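Local atomic coordinates of bacillus cereus PatB1 (PDB entry 5V8D), a protein that transfers acetyl groups to hydroxyls of secondary cell wall polysaccharides, acting as an O-acetyltransferase with an SGNH hydrolase-like fold. Residues S85-I89 and S356-F362; S93-K97 and P139-K143; E102-P108 and M345-S351; Y180-M184 and H313-F318. The protein carries 6 engineered substitutions. All blocks are in the same frame, centred on the assembly; numbering follows the deposited sequence.

Contact 1 of 4, residues S85-I89 and S356-F362; sequences SMPAI and SGDMFKF
In the alpha/beta SGNH-like fold, helices cover both faces of a central sheet, and here the C-terminal tail is laid against one of them. Segment 85-89 belongs to helix 79-98, kinked near Pro87; segment 356-362 is irregular, with a short 3-10 piece at 358-359. CA atoms come closest at Ser85 and Ser356 (5.3 Å) and at Ala88 and Phe360 (6.6 Å). Ser356 is extended, its CB 3.4 Å from Ser85 OG. Gly357 then donates the one hydrogen bond between the segments, N to Ser85 OG at 2.9 Å and nearly straight; its phi/psi of 92/-155 would jam a CB against the preceding carbonyl. The chain turns through Asp358 and Met359, closed by Phe360 N to Gly357 O (3.0 Å). Met359 lies out of reach of segment 85-89, and its carbonyl O accepts a hydrogen bond from Tyr350 OH. Phe360, chi1 m, sets its ring edge against Ile89, CE2 to CD1 3.7 Å, while its carbonyl O sits 3.3 Å from Ala88 CB. Past Lys361, whose CA-to-CB bond points away from the helix, Phe362 (chi1 m) returns and also reaches Leu92. Its ring edge meets the helix backbone, CD2 lying 3.6 Å from Ala88 O.

Contact 2 of 4, residues S93-K97 and P139-K143; sequences SQFLK and PADVK
In this alpha/beta SGNH-like fold, helix 79-98 packs against the turn that leads from helix 127-137 into strand 143-146, the outermost strand at one end of the central sheet. Segment 93-97 is regular helix; segment 139-143 makes a type I beta turn from Pro139 to Val142, closed by Val142 N to Pro139 O (3.1 Å), and then enters the strand. The backbones are nearest at Ser93 and Val142, with CA atoms 6.5 Å apart. Van der Waals contact centres on Ser93, chi1 t, whose OG sits 3.5 Å from Val142 CG2, 3.8 Å from Pro139 CB and 3.9 Å from Asp141 CB. Behind it, Phe103 of the neighbouring strand touches both Ser93 and Val142. A water adds a polar bridge: it donates to Asp141 O at 3.2 Å and is hydrogen-bonded to Ser93 OG at 2.7 Å. The ionic part lies one helical turn on, at the exposed margin. Lys97 is fully extended, all four chi angles t, and crosses to Asp141 (chi1 m) in a salt bridge, NZ to OD2 2.6 Å.

Contact 3 of 4, residues E102-P108 and M345-S351; sequences EFYFALP and MVLFVYS
Two adjacent strands, 102-107 and 345-349, form part of the parallel portion of the central mixed sheet of the SGNH-like fold, neighbours in space though far apart in sequence. Their axes approach to 4.6 Å at 14°, pairing Phe103 with Val346, Tyr104 with Leu347, Phe105 with Phe348 and Ala106 with Val349. The parallel ladder runs Val346 N to Glu102 O (2.9 Å), Tyr104 N to Val346 O (2.8 Å), Phe348 N to Tyr104 O (2.8 Å) and Ala106 N to Phe348 O (2.9 Å), ending in a weak Tyr350 N to Ala106 O bond at 3.4 Å. One face carries Phe103, Phe105 (both chi1 t) and Phe348 (m), clustered with Tyr350. Phe348 CB lies over the Phe105 ring, 3.8 Å from its centroid, and Phe105 turns its edge toward Tyr350, centroids 5.6 Å apart. On the other face Tyr104 CB meets Leu347 CD1 at 3.6 Å, and Tyr104 OH donates to Glu102 OE1 (2.6 Å), which also bonds Ser191. Backbone polarity is thus spent within the sheet, so both faces can present largely apolar surfaces to the covering helices.

Contact 4 of 4, residues Y180-M184 and H313-F318; sequences YQYIM and HLAQSF. With SO4 (sulfate ion), chain E.
Helix packing by interdigitated side chains joins helix 173-190 to helix 311-316 and the residues just after it, on one face of the central sheet. The backbones are closest at Tyr180 and Leu314, CA atoms 6.9 Å apart. Tyr180 (chi1 t) is the large bump: its ring slides under His313, whose CB sits over the face in a CH-pi contact, 3.6 Å from the ring centroid, while the imidazole edge points at the same ring, centroids 5.8 Å apart. Leu314 CD2 fills the hollow between Tyr180 and Met184, 4.0 Å from Tyr180 CD1 and 4.1 Å from Met184 SD. One turn along, Met184 curls (m, m, m) into a notch formed by Ser317 and Phe318, its CE 3.4 Å from Ser317 CB and 3.6 Å from Phe318 CZ; Met184 SD lies 5.0 Å from the Phe318 ring centroid, obliquely, a Met-aromatic contact. Outward, Gln181 NE2 holds a sulfate, probably from the crystallisation liquor, through O2 at 2.9 Å. The junction is chiefly apolar and aromatic; Tyr180 and Gln316 hydrogen-bond Tyr204 OH, and His313 NE2 bonds Tyr236 O, so these polar ends find partners outside the two segments.

In the fold
The four contacts illustrate how an alpha/beta core is assembled in layers. Contact 3 joins two neighbouring strands of the central sheet; contacts 1 and 2 lie on one side, sharing helix 79-98 and touching through Ile89 CG2 and Pro139 CD (3.9 Å), while contact 4 covers the other, its centre about 24 Å from that of contact 1. Aromatic rings join contact 1 to the sheet, Phe362 CZ meeting Phe348 CZ at 3.4 Å, and Lys143 of contact 2 extends it, its O 2.9 Å from Phe105 N. On the opposite face, Ile183 CD1 packs on Ala106 CB at 3.7 Å. Ser305, the sulfonyl-modified residue, follows Asp304, which hydrogen-bonds Ser351 N; the end of contact 3 is thus close to that site, with the 356-362 loop nearby through Met359.

Contact 1 of 4, residues S85-I89 and S356-F362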
# COMPACT_ATOMS: atom_id res chain seq x y z
N SER A 85 -11.54 -16.63 3.70
CA SER A 85 -10.68 -15.70 4.42
C SER A 85 -11.45 -14.53 5.04
O SER A 85 -10.99 -13.92 6.00
CB SER A 85 -9.58 -15.13 3.50
OG SER A 85 -8.55 -16.07 3.24
N MET A 86 -12.62 -14.21 4.48
CA MET A 86 -13.39 -13.05 4.94
C MET A 86 -13.77 -13.03 6.44
O MET A 86 -13.83 -11.95 7.03
CB MET A 86 -14.67 -12.91 4.08
CG MET A 86 -15.44 -11.59 4.29
SD MET A 86 -14.45 -10.08 4.02
CE MET A 86 -14.13 -10.26 2.26
N PRO A 87 -14.03 -14.19 7.08
CA PRO A 87 -14.35 -14.11 8.52
C PRO A 87 -13.27 -13.44 9.38
O PRO A 87 -13.57 -12.89 10.42
CB PRO A 87 -14.51 -15.57 8.92
CG PRO A 87 -15.05 -16.22 7.68
CD PRO A 87 -14.29 -15.55 6.56
N ALA A 88 -12.01 -13.54 8.96
CA ALA A 88 -10.93 -12.89 9.66
C ALA A 88 -11.19 -11.39 9.66
O ALA A 88 -11.02 -10.72 10.67
CB ALA A 88 -9.59 -13.20 9.01
N ILE A 89 -11.58 -10.88 8.49
CA ILE A 89 -11.93 -9.48 8.34
C ILE A 89 -13.18 -9.18 9.14
O ILE A 89 -13.25 -8.15 9.82
CB ILE A 89 -12.14 -9.10 6.86
CG1 ILE A 89 -10.83 -9.28 6.08
CG2 ILE A 89 -12.61 -7.65 6.74
CD1 ILE A 89 -10.89 -8.76 4.64
N SER A 356 -7.12 -12.67 -0.11
CA SER A 356 -7.32 -13.82 0.77
C SER A 356 -5.98 -14.48 1.07
O SER A 356 -4.94 -14.07 0.53
CB SER A 356 -8.26 -14.85 0.12
OG SER A 356 -7.66 -15.39 -1.05
N GLY A 357 -5.99 -15.53 1.88
CA GLY A 357 -4.79 -16.31 2.10
C GLY A 357 -3.97 -15.85 3.29
O GLY A 357 -4.52 -15.23 4.20
N ASP A 358 -2.67 -16.13 3.27
CA ASP A 358 -1.82 -16.01 4.46
C ASP A 358 -1.75 -14.61 5.09
O ASP A 358 -1.53 -14.49 6.29
CB ASP A 358 -0.40 -16.48 4.14
CG ASP A 358 -0.35 -17.96 3.85
OD1 ASP A 358 -1.27 -18.65 4.29
OD2 ASP A 358 0.60 -18.43 3.16
N MET A 359 -1.93 -13.57 4.29
CA MET A 359 -1.82 -12.19 4.78
C MET A 359 -3.10 -11.73 5.48
O MET A 359 -3.25 -10.56 5.87
CB MET A 359 -1.44 -11.25 3.62
CG MET A 359 -0.03 -11.54 3.08
SD MET A 359 0.76 -10.27 2.06
CE MET A 359 1.13 -8.99 3.26
N PHE A 360 -4.01 -12.68 5.67
CA PHE A 360 -5.26 -12.40 6.36
C PHE A 360 -5.35 -13.20 7.66
O PHE A 360 -6.44 -13.37 8.21
CB PHE A 360 -6.44 -12.69 5.42
CG PHE A 360 -6.55 -11.70 4.28
CD1 PHE A 360 -5.74 -11.81 3.16
CD2 PHE A 360 -7.44 -10.63 4.36
CE1 PHE A 360 -5.83 -10.87 2.11
CE2 PHE A 360 -7.55 -9.70 3.33
CZ PHE A 360 -6.74 -9.82 2.21
N LYS A 361 -4.21 -13.67 8.14
CA LYS A 361 -4.13 -14.29 9.46
C LYS A 361 -3.89 -13.23 10.56
O LYS A 361 -2.77 -12.74 10.72
CB LYS A 361 -3.03 -15.35 9.50
N PHE A 362 -4.94 -12.88 11.31
CA PHE A 362 -4.88 -11.77 12.27
C PHE A 362 -4.86 -12.24 13.71
O PHE A 362 -4.49 -11.49 14.62
CB PHE A 362 -6.08 -10.84 12.08
CG PHE A 362 -6.24 -10.31 10.68
CD1 PHE A 362 -5.13 -10.05 9.90
CD2 PHE A 362 -7.51 -10.08 10.14
CE1 PHE A 362 -5.26 -9.57 8.60
CE2 PHE A 362 -7.65 -9.60 8.85
CZ PHE A 362 -6.51 -9.34 8.07

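Contact 2 of 4, residues S93-K97 and P139-K143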
# COMPACT_ATOMS: atom_id res chain seq x y z
N SER A 93 -13.14 -6.39 12.10
CA SER A 93 -14.01 -5.23 11.98
C SER A 93 -14.92 -5.14 13.21
O SER A 93 -15.16 -4.07 13.75
CB SER A 93 -14.83 -5.28 10.69
OG SER A 93 -15.78 -4.21 10.60
N GLN A 94 -15.42 -6.28 13.66
CA GLN A 94 -16.26 -6.25 14.84
C GLN A 94 -15.51 -5.77 16.09
O GLN A 94 -16.02 -4.97 16.87
CB GLN A 94 -16.86 -7.62 15.07
CG GLN A 94 -17.65 -7.73 16.31
CD GLN A 94 -18.07 -9.14 16.53
OE1 GLN A 94 -19.05 -9.60 15.95
NE2 GLN A 94 -17.29 -9.87 17.35
N PHE A 95 -14.28 -6.26 16.24
CA PHE A 95 -13.44 -5.88 17.36
C PHE A 95 -13.11 -4.39 17.34
O PHE A 95 -13.22 -3.71 18.36
CB PHE A 95 -12.17 -6.73 17.35
CG PHE A 95 -11.12 -6.25 18.30
CD1 PHE A 95 -11.23 -6.50 19.66
CD2 PHE A 95 -10.02 -5.56 17.83
CE1 PHE A 95 -10.26 -6.05 20.55
CE2 PHE A 95 -9.04 -5.12 18.70
CZ PHE A 95 -9.15 -5.36 20.06
N LEU A 96 -12.72 -3.88 16.18
CA LEU A 96 -12.38 -2.45 16.02
C LEU A 96 -13.58 -1.52 16.17
O LEU A 96 -13.50 -0.48 16.83
CB LEU A 96 -11.73 -2.21 14.67
CG LEU A 96 -10.43 -2.97 14.45
CD1 LEU A 96 -9.90 -2.67 13.06
CD2 LEU A 96 -9.42 -2.61 15.53
N LYS A 97 -14.71 -1.89 15.56
CA LYS A 97 -15.94 -1.09 15.72
C LYS A 97 -16.29 -0.95 17.19
O LYS A 97 -16.70 0.12 17.63
CB LYS A 97 -17.11 -1.72 14.95
CG LYS A 97 -18.42 -0.91 15.03
CD LYS A 97 -19.44 -1.42 14.00
CE LYS A 97 -20.76 -0.67 14.07
NZ LYS A 97 -21.70 -1.19 13.04
N PRO A 139 -17.55 -6.32 5.50
CA PRO A 139 -18.51 -5.68 6.41
C PRO A 139 -18.72 -4.23 6.02
O PRO A 139 -17.81 -3.60 5.50
CB PRO A 139 -17.84 -5.77 7.79
CG PRO A 139 -16.78 -6.83 7.65
CD PRO A 139 -16.33 -6.76 6.20
N ALA A 140 -19.91 -3.71 6.29
CA ALA A 140 -20.25 -2.32 6.01
C ALA A 140 -19.28 -1.34 6.66
O ALA A 140 -19.04 -0.27 6.13
CB ALA A 140 -21.69 -2.04 6.48
N ASP A 141 -18.71 -1.72 7.81
CA ASP A 141 -17.86 -0.80 8.56
C ASP A 141 -16.37 -0.88 8.20
O ASP A 141 -15.53 -0.23 8.83
CB ASP A 141 -18.05 -1.04 10.06
CG ASP A 141 -19.41 -0.55 10.54
OD1 ASP A 141 -19.61 0.68 10.61
OD2 ASP A 141 -20.29 -1.38 10.83
N VAL A 142 -16.06 -1.66 7.17
CA VAL A 142 -14.72 -1.65 6.57
C VAL A 142 -14.81 -0.73 5.36
O VAL A 142 -15.54 -1.03 4.41
CB VAL A 142 -14.28 -3.09 6.20
CG1 VAL A 142 -12.89 -3.11 5.52
CG2 VAL A 142 -14.24 -3.93 7.43
N LYS A 143 -14.13 0.41 5.42
CA LYS A 143 -14.25 1.39 4.35
C LYS A 143 -13.20 1.16 3.28
O LYS A 143 -12.02 1.44 3.50
CB LYS A 143 -14.13 2.81 4.90
CG LYS A 143 -15.04 3.07 6.07
CD LYS A 143 -16.50 2.87 5.67
CE LYS A 143 -17.28 2.24 6.80
NZ LYS A 143 -17.23 3.09 8.05
O HOH W 1 -14.74 -1.85 11.46

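Contact 3 of 4, residues E102-P108 and M345-S351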
# COMPACT_ATOMS: atom_id res chain seq x y z
N GLU A 102 -11.47 3.31 13.56
CA GLU A 102 -11.77 3.31 12.12
C GLU A 102 -10.92 2.28 11.37
O GLU A 102 -9.75 2.06 11.69
CB GLU A 102 -11.58 4.72 11.54
CG GLU A 102 -12.65 5.74 11.98
CD GLU A 102 -12.26 7.19 11.66
OE1 GLU A 102 -11.37 7.40 10.81
OE2 GLU A 102 -12.81 8.12 12.27
N PHE A 103 -11.53 1.66 10.36
CA PHE A 103 -10.93 0.55 9.61
C PHE A 103 -10.99 0.87 8.11
O PHE A 103 -12.07 0.79 7.51
CB PHE A 103 -11.69 -0.74 9.95
CG PHE A 103 -11.11 -2.02 9.35
CD1 PHE A 103 -10.12 -2.01 8.38
CD2 PHE A 103 -11.59 -3.25 9.79
CE1 PHE A 103 -9.63 -3.19 7.86
CE2 PHE A 103 -11.10 -4.44 9.28
CZ PHE A 103 -10.12 -4.42 8.32
N TYR A 104 -9.84 1.20 7.52
CA TYR A 104 -9.75 1.50 6.07
C TYR A 104 -9.04 0.38 5.30
O TYR A 104 -8.04 -0.20 5.78
CB TYR A 104 -9.03 2.84 5.82
CG TYR A 104 -9.75 4.00 6.47
CD1 TYR A 104 -10.87 4.54 5.88
CD2 TYR A 104 -9.35 4.49 7.72
CE1 TYR A 104 -11.57 5.56 6.48
CE2 TYR A 104 -10.04 5.52 8.32
CZ TYR A 104 -11.15 6.04 7.69
OH TYR A 104 -11.86 7.07 8.27
N PHE A 105 -9.58 0.03 4.14
CA PHE A 105 -8.95 -1.02 3.33
C PHE A 105 -8.66 -0.44 1.95
O PHE A 105 -9.54 -0.41 1.09
CB PHE A 105 -9.81 -2.30 3.21
CG PHE A 105 -9.00 -3.56 2.94
CD1 PHE A 105 -8.40 -3.78 1.70
CD2 PHE A 105 -8.82 -4.52 3.93
CE1 PHE A 105 -7.63 -4.93 1.47
CE2 PHE A 105 -8.07 -5.67 3.70
CZ PHE A 105 -7.47 -5.87 2.47
N ALA A 106 -7.45 0.07 1.78
CA ALA A 106 -7.02 0.66 0.53
C ALA A 106 -6.53 -0.42 -0.43
O ALA A 106 -5.83 -1.35 -0.04
CB ALA A 106 -5.93 1.70 0.77
N LEU A 107 -6.89 -0.29 -1.69
CA LEU A 107 -6.62 -1.33 -2.68
C LEU A 107 -5.88 -0.81 -3.89
O LEU A 107 -6.50 -0.44 -4.88
CB LEU A 107 -7.93 -1.99 -3.09
CG LEU A 107 -8.54 -2.76 -1.91
CD1 LEU A 107 -10.03 -2.63 -1.86
CD2 LEU A 107 -8.12 -4.23 -2.00
N PRO A 108 -4.55 -0.73 -3.80
CA PRO A 108 -3.75 -0.45 -4.98
C PRO A 108 -4.01 -1.50 -6.05
O PRO A 108 -4.06 -2.69 -5.73
CB PRO A 108 -2.31 -0.53 -4.48
CG PRO A 108 -2.41 -0.26 -3.04
CD PRO A 108 -3.73 -0.77 -2.58
N MET A 345 -6.38 3.84 14.73
CA MET A 345 -6.85 3.78 13.36
C MET A 345 -6.14 2.66 12.62
O MET A 345 -4.93 2.46 12.78
CB MET A 345 -6.65 5.12 12.64
CG MET A 345 -6.99 5.05 11.14
SD MET A 345 -6.65 6.56 10.18
CE MET A 345 -7.43 7.79 11.17
N VAL A 346 -6.88 1.92 11.81
CA VAL A 346 -6.26 0.84 11.03
C VAL A 346 -6.46 1.05 9.53
O VAL A 346 -7.55 1.36 9.06
CB VAL A 346 -6.83 -0.52 11.47
CG1 VAL A 346 -6.39 -1.64 10.53
CG2 VAL A 346 -6.44 -0.81 12.94
N LEU A 347 -5.37 0.90 8.79
CA LEU A 347 -5.37 1.04 7.35
C LEU A 347 -4.67 -0.15 6.69
O LEU A 347 -3.50 -0.39 6.92
CB LEU A 347 -4.67 2.36 6.96
CG LEU A 347 -4.34 2.68 5.50
CD1 LEU A 347 -5.62 2.91 4.69
CD2 LEU A 347 -3.40 3.88 5.40
N PHE A 348 -5.38 -0.91 5.85
CA PHE A 348 -4.66 -1.87 5.03
C PHE A 348 -4.24 -1.20 3.73
O PHE A 348 -4.97 -0.36 3.19
CB PHE A 348 -5.48 -3.12 4.69
CG PHE A 348 -5.66 -4.09 5.82
CD1 PHE A 348 -6.46 -3.78 6.92
CD2 PHE A 348 -5.11 -5.36 5.74
CE1 PHE A 348 -6.64 -4.69 7.95
CE2 PHE A 348 -5.30 -6.28 6.77
CZ PHE A 348 -6.06 -5.93 7.88
N VAL A 349 -3.06 -1.59 3.24
CA VAL A 349 -2.63 -1.30 1.87
C VAL A 349 -2.17 -2.60 1.20
O VAL A 349 -0.98 -3.01 1.26
CB VAL A 349 -1.49 -0.24 1.83
CG1 VAL A 349 -1.18 0.15 0.39
CG2 VAL A 349 -1.88 1.01 2.64
N TYR A 350 -3.14 -3.28 0.60
CA TYR A 350 -2.93 -4.57 -0.08
C TYR A 350 -3.27 -4.36 -1.56
O TYR A 350 -4.24 -3.66 -1.87
CB TYR A 350 -3.83 -5.67 0.50
CG TYR A 350 -3.41 -6.29 1.81
CD1 TYR A 350 -2.56 -5.64 2.69
CD2 TYR A 350 -3.88 -7.55 2.16
CE1 TYR A 350 -2.17 -6.23 3.89
CE2 TYR A 350 -3.51 -8.14 3.37
CZ TYR A 350 -2.64 -7.47 4.22
OH TYR A 350 -2.26 -8.05 5.41
N SER A 351 -2.51 -4.96 -2.47
CA SER A 351 -2.87 -4.88 -3.89
C SER A 351 -4.21 -5.58 -4.11
O SER A 351 -4.54 -6.53 -3.39
CB SER A 351 -1.78 -5.51 -4.77
OG SER A 351 -2.03 -6.88 -5.05

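Contact 4 of 4, residues Y180-M184 and H313-F318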
# COMPACT_ATOMS: atom_id res chain seq x y z
N TYR A 180 -1.41 7.41 -2.74
CA TYR A 180 -1.27 8.02 -1.41
C TYR A 180 -2.19 9.23 -1.24
O TYR A 180 -2.86 9.39 -0.22
CB TYR A 180 0.19 8.42 -1.16
CG TYR A 180 0.40 9.54 -0.15
CD1 TYR A 180 0.09 9.37 1.19
CD2 TYR A 180 0.94 10.76 -0.54
CE1 TYR A 180 0.28 10.39 2.11
CE2 TYR A 180 1.15 11.77 0.36
CZ TYR A 180 0.82 11.59 1.69
OH TYR A 180 1.02 12.63 2.59
N GLN A 181 -2.18 10.09 -2.25
CA GLN A 181 -3.02 11.27 -2.29
C GLN A 181 -4.49 10.89 -2.12
O GLN A 181 -5.15 11.40 -1.25
CB GLN A 181 -2.82 12.01 -3.60
CG GLN A 181 -3.57 13.32 -3.73
CD GLN A 181 -3.08 14.11 -4.92
OE1 GLN A 181 -2.85 13.54 -5.98
NE2 GLN A 181 -2.87 15.41 -4.73
N TYR A 182 -4.97 10.00 -2.97
CA TYR A 182 -6.36 9.61 -2.96
C TYR A 182 -6.74 8.93 -1.63
O TYR A 182 -7.83 9.15 -1.08
CB TYR A 182 -6.65 8.68 -4.14
CG TYR A 182 -8.12 8.43 -4.34
CD1 TYR A 182 -8.95 9.43 -4.83
CD2 TYR A 182 -8.68 7.20 -4.03
CE1 TYR A 182 -10.30 9.22 -5.01
CE2 TYR A 182 -10.06 6.97 -4.21
CZ TYR A 182 -10.85 7.99 -4.68
OH TYR A 182 -12.20 7.78 -4.87
N ILE A 183 -5.82 8.13 -1.10
CA ILE A 183 -6.07 7.44 0.16
C ILE A 183 -6.23 8.44 1.30
O ILE A 183 -7.25 8.43 2.02
CB ILE A 183 -4.93 6.45 0.52
CG1 ILE A 183 -5.02 5.20 -0.37
CG2 ILE A 183 -5.03 6.04 2.00
CD1 ILE A 183 -3.74 4.42 -0.45
N MET A 184 -5.26 9.33 1.45
CA MET A 184 -5.34 10.21 2.61
C MET A 184 -6.42 11.27 2.48
O MET A 184 -7.11 11.56 3.45
CB MET A 184 -3.99 10.87 2.88
CG MET A 184 -2.92 9.91 3.34
SD MET A 184 -3.45 8.84 4.70
CE MET A 184 -4.09 10.02 5.88
N HIS A 313 5.39 8.72 3.33
CA HIS A 313 4.34 9.67 2.94
C HIS A 313 3.08 9.45 3.81
O HIS A 313 2.51 10.40 4.35
CB HIS A 313 4.02 9.53 1.44
CG HIS A 313 5.24 9.59 0.57
ND1 HIS A 313 6.12 8.52 0.45
CD2 HIS A 313 5.77 10.58 -0.18
CE1 HIS A 313 7.12 8.86 -0.33
NE2 HIS A 313 6.93 10.10 -0.75
N LEU A 314 2.69 8.19 3.95
CA LEU A 314 1.61 7.81 4.87
C LEU A 314 1.87 8.28 6.31
O LEU A 314 0.97 8.78 7.00
CB LEU A 314 1.44 6.29 4.86
CG LEU A 314 0.84 5.72 3.56
CD1 LEU A 314 0.97 4.21 3.55
CD2 LEU A 314 -0.59 6.14 3.47
N ALA A 315 3.11 8.12 6.73
CA ALA A 315 3.51 8.45 8.10
C ALA A 315 3.49 9.94 8.37
O ALA A 315 3.36 10.35 9.52
CB ALA A 315 4.88 7.87 8.38
N GLN A 316 3.59 10.77 7.32
CA GLN A 316 3.39 12.22 7.48
C GLN A 316 2.08 12.55 8.16
O GLN A 316 1.97 13.53 8.89
CB GLN A 316 3.37 12.92 6.13
CG GLN A 316 4.68 13.15 5.47
CD GLN A 316 4.48 13.99 4.25
OE1 GLN A 316 3.78 13.59 3.30
NE2 GLN A 316 5.02 15.20 4.28
N SER A 317 1.09 11.73 7.87
CA SER A 317 -0.30 12.04 8.19
C SER A 317 -0.68 11.85 9.64
O SER A 317 -1.70 12.37 10.08
CB SER A 317 -1.21 11.17 7.33
OG SER A 317 -0.68 11.04 6.02
N PHE A 318 0.11 11.08 10.39
CA PHE A 318 -0.27 10.71 11.75
C PHE A 318 0.80 11.03 12.80
O PHE A 318 1.99 11.09 12.49
CB PHE A 318 -0.61 9.22 11.81
CG PHE A 318 -1.40 8.73 10.63
CD1 PHE A 318 -2.69 9.19 10.39
CD2 PHE A 318 -0.86 7.79 9.76
CE1 PHE A 318 -3.44 8.72 9.30
CE2 PHE A 318 -1.61 7.30 8.67
CZ PHE A 318 -2.90 7.78 8.45
S SO4 E . -3.10 18.49 -7.24
O1 SO4 E . -3.03 19.77 -6.55
O2 SO4 E . -2.23 17.53 -6.56
O3 SO4 E . -4.46 17.97 -7.21
O4 SO4 E . -2.65 18.66 -8.62